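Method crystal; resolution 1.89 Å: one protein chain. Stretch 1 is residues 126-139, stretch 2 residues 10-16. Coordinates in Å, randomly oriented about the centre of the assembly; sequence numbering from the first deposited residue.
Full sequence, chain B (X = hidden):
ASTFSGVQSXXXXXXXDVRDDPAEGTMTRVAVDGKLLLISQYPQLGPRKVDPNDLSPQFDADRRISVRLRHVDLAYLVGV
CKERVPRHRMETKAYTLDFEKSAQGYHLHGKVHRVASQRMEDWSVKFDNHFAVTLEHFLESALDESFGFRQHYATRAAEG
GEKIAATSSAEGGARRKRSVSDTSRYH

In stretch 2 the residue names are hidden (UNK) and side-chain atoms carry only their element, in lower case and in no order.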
# COMPACT_ATOMS: atom_id res chain seq x y z
N LYS B 126 11.24 -22.08 6.59
CA LYS B 126 10.19 -21.42 7.38
C LYS B 126 10.54 -19.96 7.53
O LYS B 126 11.70 -19.63 7.51
CB LYS B 126 10.11 -22.06 8.78
CG LYS B 126 9.57 -23.53 8.79
CD LYS B 126 9.46 -24.02 10.23
CE LYS B 126 9.07 -25.47 10.36
NZ LYS B 126 7.95 -25.75 9.47
N PHE B 127 9.53 -19.11 7.64
CA PHE B 127 9.73 -17.65 7.83
C PHE B 127 8.89 -17.41 9.06
O PHE B 127 7.67 -17.20 8.96
CB PHE B 127 9.13 -16.91 6.63
CG PHE B 127 9.82 -17.27 5.30
CD1 PHE B 127 10.92 -16.54 4.86
CD2 PHE B 127 9.35 -18.33 4.53
CE1 PHE B 127 11.56 -16.87 3.64
CE2 PHE B 127 9.98 -18.67 3.29
CZ PHE B 127 11.07 -17.94 2.85
N ASP B 128 9.55 -17.39 10.21
CA ASP B 128 8.84 -17.24 11.49
C ASP B 128 9.11 -15.92 12.19
O ASP B 128 10.13 -15.28 11.95
CB ASP B 128 9.22 -18.41 12.43
CG ASP B 128 8.62 -19.75 11.98
OD1 ASP B 128 7.71 -19.73 11.13
OD2 ASP B 128 9.04 -20.81 12.49
N ASN B 129 8.20 -15.53 13.07
CA ASN B 129 8.37 -14.30 13.83
C ASN B 129 8.65 -13.07 12.95
O ASN B 129 7.91 -12.83 12.00
CB ASN B 129 9.48 -14.53 14.87
CG ASN B 129 9.19 -15.77 15.68
OD1 ASN B 129 8.08 -15.93 16.18
ND2 ASN B 129 10.16 -16.65 15.78
N HIS B 130 9.69 -12.30 13.25
CA HIS B 130 9.91 -11.08 12.45
C HIS B 130 10.19 -11.40 10.98
O HIS B 130 9.97 -10.54 10.12
CB HIS B 130 11.04 -10.20 13.06
CG HIS B 130 12.37 -10.88 13.08
ND1 HIS B 130 13.31 -10.71 12.10
CD2 HIS B 130 12.90 -11.75 13.98
CE1 HIS B 130 14.38 -11.43 12.38
NE2 HIS B 130 14.16 -12.08 13.52
N PHE B 131 10.67 -12.62 10.67
CA PHE B 131 10.89 -12.96 9.26
C PHE B 131 9.53 -13.23 8.58
O PHE B 131 9.42 -13.12 7.38
CB PHE B 131 11.76 -14.23 9.10
CG PHE B 131 13.18 -14.05 9.55
CD1 PHE B 131 14.02 -13.17 8.91
CD2 PHE B 131 13.66 -14.74 10.66
CE1 PHE B 131 15.35 -12.97 9.37
CE2 PHE B 131 14.98 -14.55 11.12
CZ PHE B 131 15.81 -13.66 10.46
N ALA B 132 8.52 -13.64 9.35
CA ALA B 132 7.18 -13.82 8.76
C ALA B 132 6.66 -12.42 8.38
O ALA B 132 6.03 -12.23 7.34
CB ALA B 132 6.20 -14.45 9.78
N VAL B 133 6.94 -11.42 9.22
CA VAL B 133 6.52 -10.03 8.89
C VAL B 133 7.28 -9.53 7.64
O VAL B 133 6.71 -8.93 6.72
CB VAL B 133 6.82 -9.10 10.07
CG1 VAL B 133 6.51 -7.61 9.67
CG2 VAL B 133 5.96 -9.57 11.27
N THR B 134 8.58 -9.82 7.60
CA THR B 134 9.42 -9.44 6.46
C THR B 134 8.83 -10.05 5.15
O THR B 134 8.67 -9.37 4.12
CB THR B 134 10.86 -9.97 6.70
OG1 THR B 134 11.43 -9.29 7.83
CG2 THR B 134 11.73 -9.75 5.47
N LEU B 135 8.48 -11.33 5.21
CA LEU B 135 7.92 -12.03 4.05
C LEU B 135 6.57 -11.45 3.64
O LEU B 135 6.33 -11.21 2.46
CB LEU B 135 7.76 -13.54 4.37
CG LEU B 135 7.11 -14.31 3.20
CD1 LEU B 135 8.08 -14.35 2.00
CD2 LEU B 135 6.81 -15.71 3.64
N GLU B 136 5.66 -11.26 4.59
CA GLU B 136 4.36 -10.66 4.28
C GLU B 136 4.54 -9.29 3.58
O GLU B 136 3.89 -9.03 2.55
CB GLU B 136 3.53 -10.43 5.57
CG GLU B 136 3.01 -11.74 6.23
CD GLU B 136 2.48 -11.55 7.65
OE1 GLU B 136 1.79 -12.46 8.14
OE2 GLU B 136 2.76 -10.49 8.29
N HIS B 137 5.38 -8.41 4.15
CA HIS B 137 5.56 -7.09 3.54
C HIS B 137 6.14 -7.19 2.13
O HIS B 137 5.73 -6.45 1.22
CB HIS B 137 6.45 -6.22 4.42
CG HIS B 137 5.71 -5.60 5.57
ND1 HIS B 137 5.40 -4.26 5.63
CD2 HIS B 137 5.15 -6.17 6.67
CE1 HIS B 137 4.66 -4.03 6.71
NE2 HIS B 137 4.50 -5.18 7.35
N PHE B 138 7.10 -8.11 1.95
CA PHE B 138 7.73 -8.28 0.64
C PHE B 138 6.71 -8.75 -0.39
O PHE B 138 6.68 -8.26 -1.50
CB PHE B 138 8.90 -9.31 0.72
CG PHE B 138 9.70 -9.41 -0.55
CD1 PHE B 138 9.30 -10.28 -1.58
CD2 PHE B 138 10.78 -8.56 -0.76
CE1 PHE B 138 9.99 -10.30 -2.84
CE2 PHE B 138 11.48 -8.56 -2.00
CZ PHE B 138 11.08 -9.44 -3.06
N LEU B 139 5.91 -9.75 -0.03
CA LEU B 139 4.93 -10.26 -0.97
C LEU B 139 3.87 -9.18 -1.32
O LEU B 139 3.48 -9.07 -2.47
CB LEU B 139 4.25 -11.51 -0.40
CG LEU B 139 5.20 -12.73 -0.18
CD1 LEU B 139 4.43 -13.82 0.62
CD2 LEU B 139 5.67 -13.31 -1.54
N UNK B 10 17.41 -6.71 -8.40
CA UNK B 10 16.02 -6.93 -8.04
C UNK B 10 15.72 -6.67 -6.57
O UNK B 10 16.59 -6.79 -5.71
c UNK B 10 15.04 -7.98 -10.70
c UNK B 10 15.89 -8.83 -9.77
c UNK B 10 15.63 -8.39 -8.33
c UNK B 10 15.58 -10.33 -9.92
N UNK B 11 14.48 -6.26 -6.28
CA UNK B 11 14.12 -6.04 -4.89
C UNK B 11 14.22 -7.43 -4.26
O UNK B 11 13.80 -8.42 -4.91
c UNK B 11 12.65 -5.61 -4.97
c UNK B 11 12.53 -4.94 -6.32
c UNK B 11 13.41 -5.84 -7.21
N UNK B 12 14.74 -7.53 -3.05
CA UNK B 12 14.88 -8.84 -2.40
C UNK B 12 15.16 -8.70 -0.93
O UNK B 12 15.47 -7.61 -0.47
c UNK B 12 20.01 -8.91 -2.63
c UNK B 12 16.10 -9.58 -2.97
n UNK B 12 21.26 -9.75 -2.83
c UNK B 12 18.71 -9.67 -3.00
c UNK B 12 17.44 -8.81 -2.68
N UNK B 13 15.01 -9.81 -0.19
CA UNK B 13 15.47 -9.85 1.20
C UNK B 13 16.18 -11.21 1.37
O UNK B 13 15.93 -12.16 0.61
c UNK B 13 11.58 -12.98 2.79
c UNK B 13 12.20 -10.90 1.67
c UNK B 13 11.28 -11.96 1.87
c UNK B 13 12.80 -12.93 3.52
c UNK B 13 13.41 -10.84 2.40
c UNK B 13 14.34 -9.67 2.24
c UNK B 13 13.70 -11.85 3.31
N UNK B 14 17.06 -11.29 2.36
CA UNK B 14 17.78 -12.52 2.61
C UNK B 14 17.80 -12.85 4.08
O UNK B 14 17.77 -11.95 4.93
c UNK B 14 20.79 -11.85 0.17
c UNK B 14 19.33 -12.09 0.62
o UNK B 14 21.67 -11.68 1.04
c UNK B 14 19.23 -12.37 2.11
o UNK B 14 21.03 -11.84 -1.04
N UNK B 15 17.81 -14.14 4.39
CA UNK B 15 17.91 -14.62 5.76
C UNK B 15 19.24 -15.39 5.81
O UNK B 15 19.38 -16.42 5.16
c UNK B 15 14.21 -15.70 6.16
c UNK B 15 16.92 -16.14 7.50
c UNK B 15 16.78 -15.59 6.07
c UNK B 15 15.44 -14.83 5.93
N UNK B 16 20.20 -14.88 6.56
CA UNK B 16 21.50 -15.51 6.72
C UNK B 16 21.42 -16.27 8.02
O UNK B 16 21.42 -15.70 9.11
n UNK B 16 23.94 -13.83 4.69
c UNK B 16 23.82 -13.10 3.59
n UNK B 16 22.62 -12.55 3.60
c UNK B 16 22.79 -13.73 5.44
c UNK B 16 21.96 -12.92 4.74
c UNK B 16 22.61 -14.45 6.75

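Position 10 carries four side-chain carbons, forked at the second. They touch nothing on stretch 1, and the backbone is still loop. The fork identifies leucine; L10, apolar and only partly exposed, lies just outside the contact.

At position 11 three carbons close a ring onto the backbone N, and CB lies 4.3 Å from CE2 of F138. This can only be proline. P11 points its CA-to-CB bond toward the helix, and its carbonyl O sits at the edge of the F138 ring, 3.4 Å from CZ, where the ring's slightly positive hydrogens suit an oxygen.

Position 12 has four carbons in a row ending in nitrogen. The side chain stays clear of stretch 1, but CA lies 3.4 Å from CE2 of F138. It is lysine. The CA-to-CB bond of K12 points away from the helix, and the long chain keeps its charge in exposed surroundings.

Position 13 shows one carbon and then a ring of six carbons, lying among F127, T134, L135 and F138. With no oxygen, it is phenylalanine rather than tyrosine. A flat, wholly apolar ring fits because neighbours meet it from several directions. CG2 of T134 lies over one face of F13, 3.7 Å from the ring centroid, as a CH-pi contact. At the ring's edge, CZ is 3.8 Å from CD1 of L135 and CD1 is 3.7 Å from CD2 of F138. The F13 edge is directed toward the F138 face in an offset edge-to-face pair.

Position 14 has three carbons, the third carrying two oxygens, and touches nothing on stretch 1. It is glutamate. E14 points away, as K12 does, and its OE1 forms a salt bridge with NZ of K12 at 2.8 Å.

Position 15 has four carbons, forked at the first, one arm two carbons long, packed against the rings of F127 and F131: isoleucine. The longer arm of I15 meets both rings, CD1 3.6 Å from CD1 of F127 and CG1 3.7 Å from CD1 of F131. CG2 also lies over one face of F131, 4.2 Å from the ring centroid.

Position 16 has one carbon and a five-membered ring of three carbons and two nitrogens, touching nothing on stretch 1: histidine. H16 points away; its polar ring suits an exposed place, where NE2 donates to OE2 of E14 at 2.9 Å.

The strand alternates: F13 and I15 face the helix, while K12, E14 and H16 form a polar row directed away. Helix and strand run nearly antiparallel, at 163°, so F138 lies near K12 and F131 near I15. No hydrogen bond crosses; apolar packing, aromatic rings prominent, buries 440 Å².

Stretch 2, residues 10-16: LPKFEIH
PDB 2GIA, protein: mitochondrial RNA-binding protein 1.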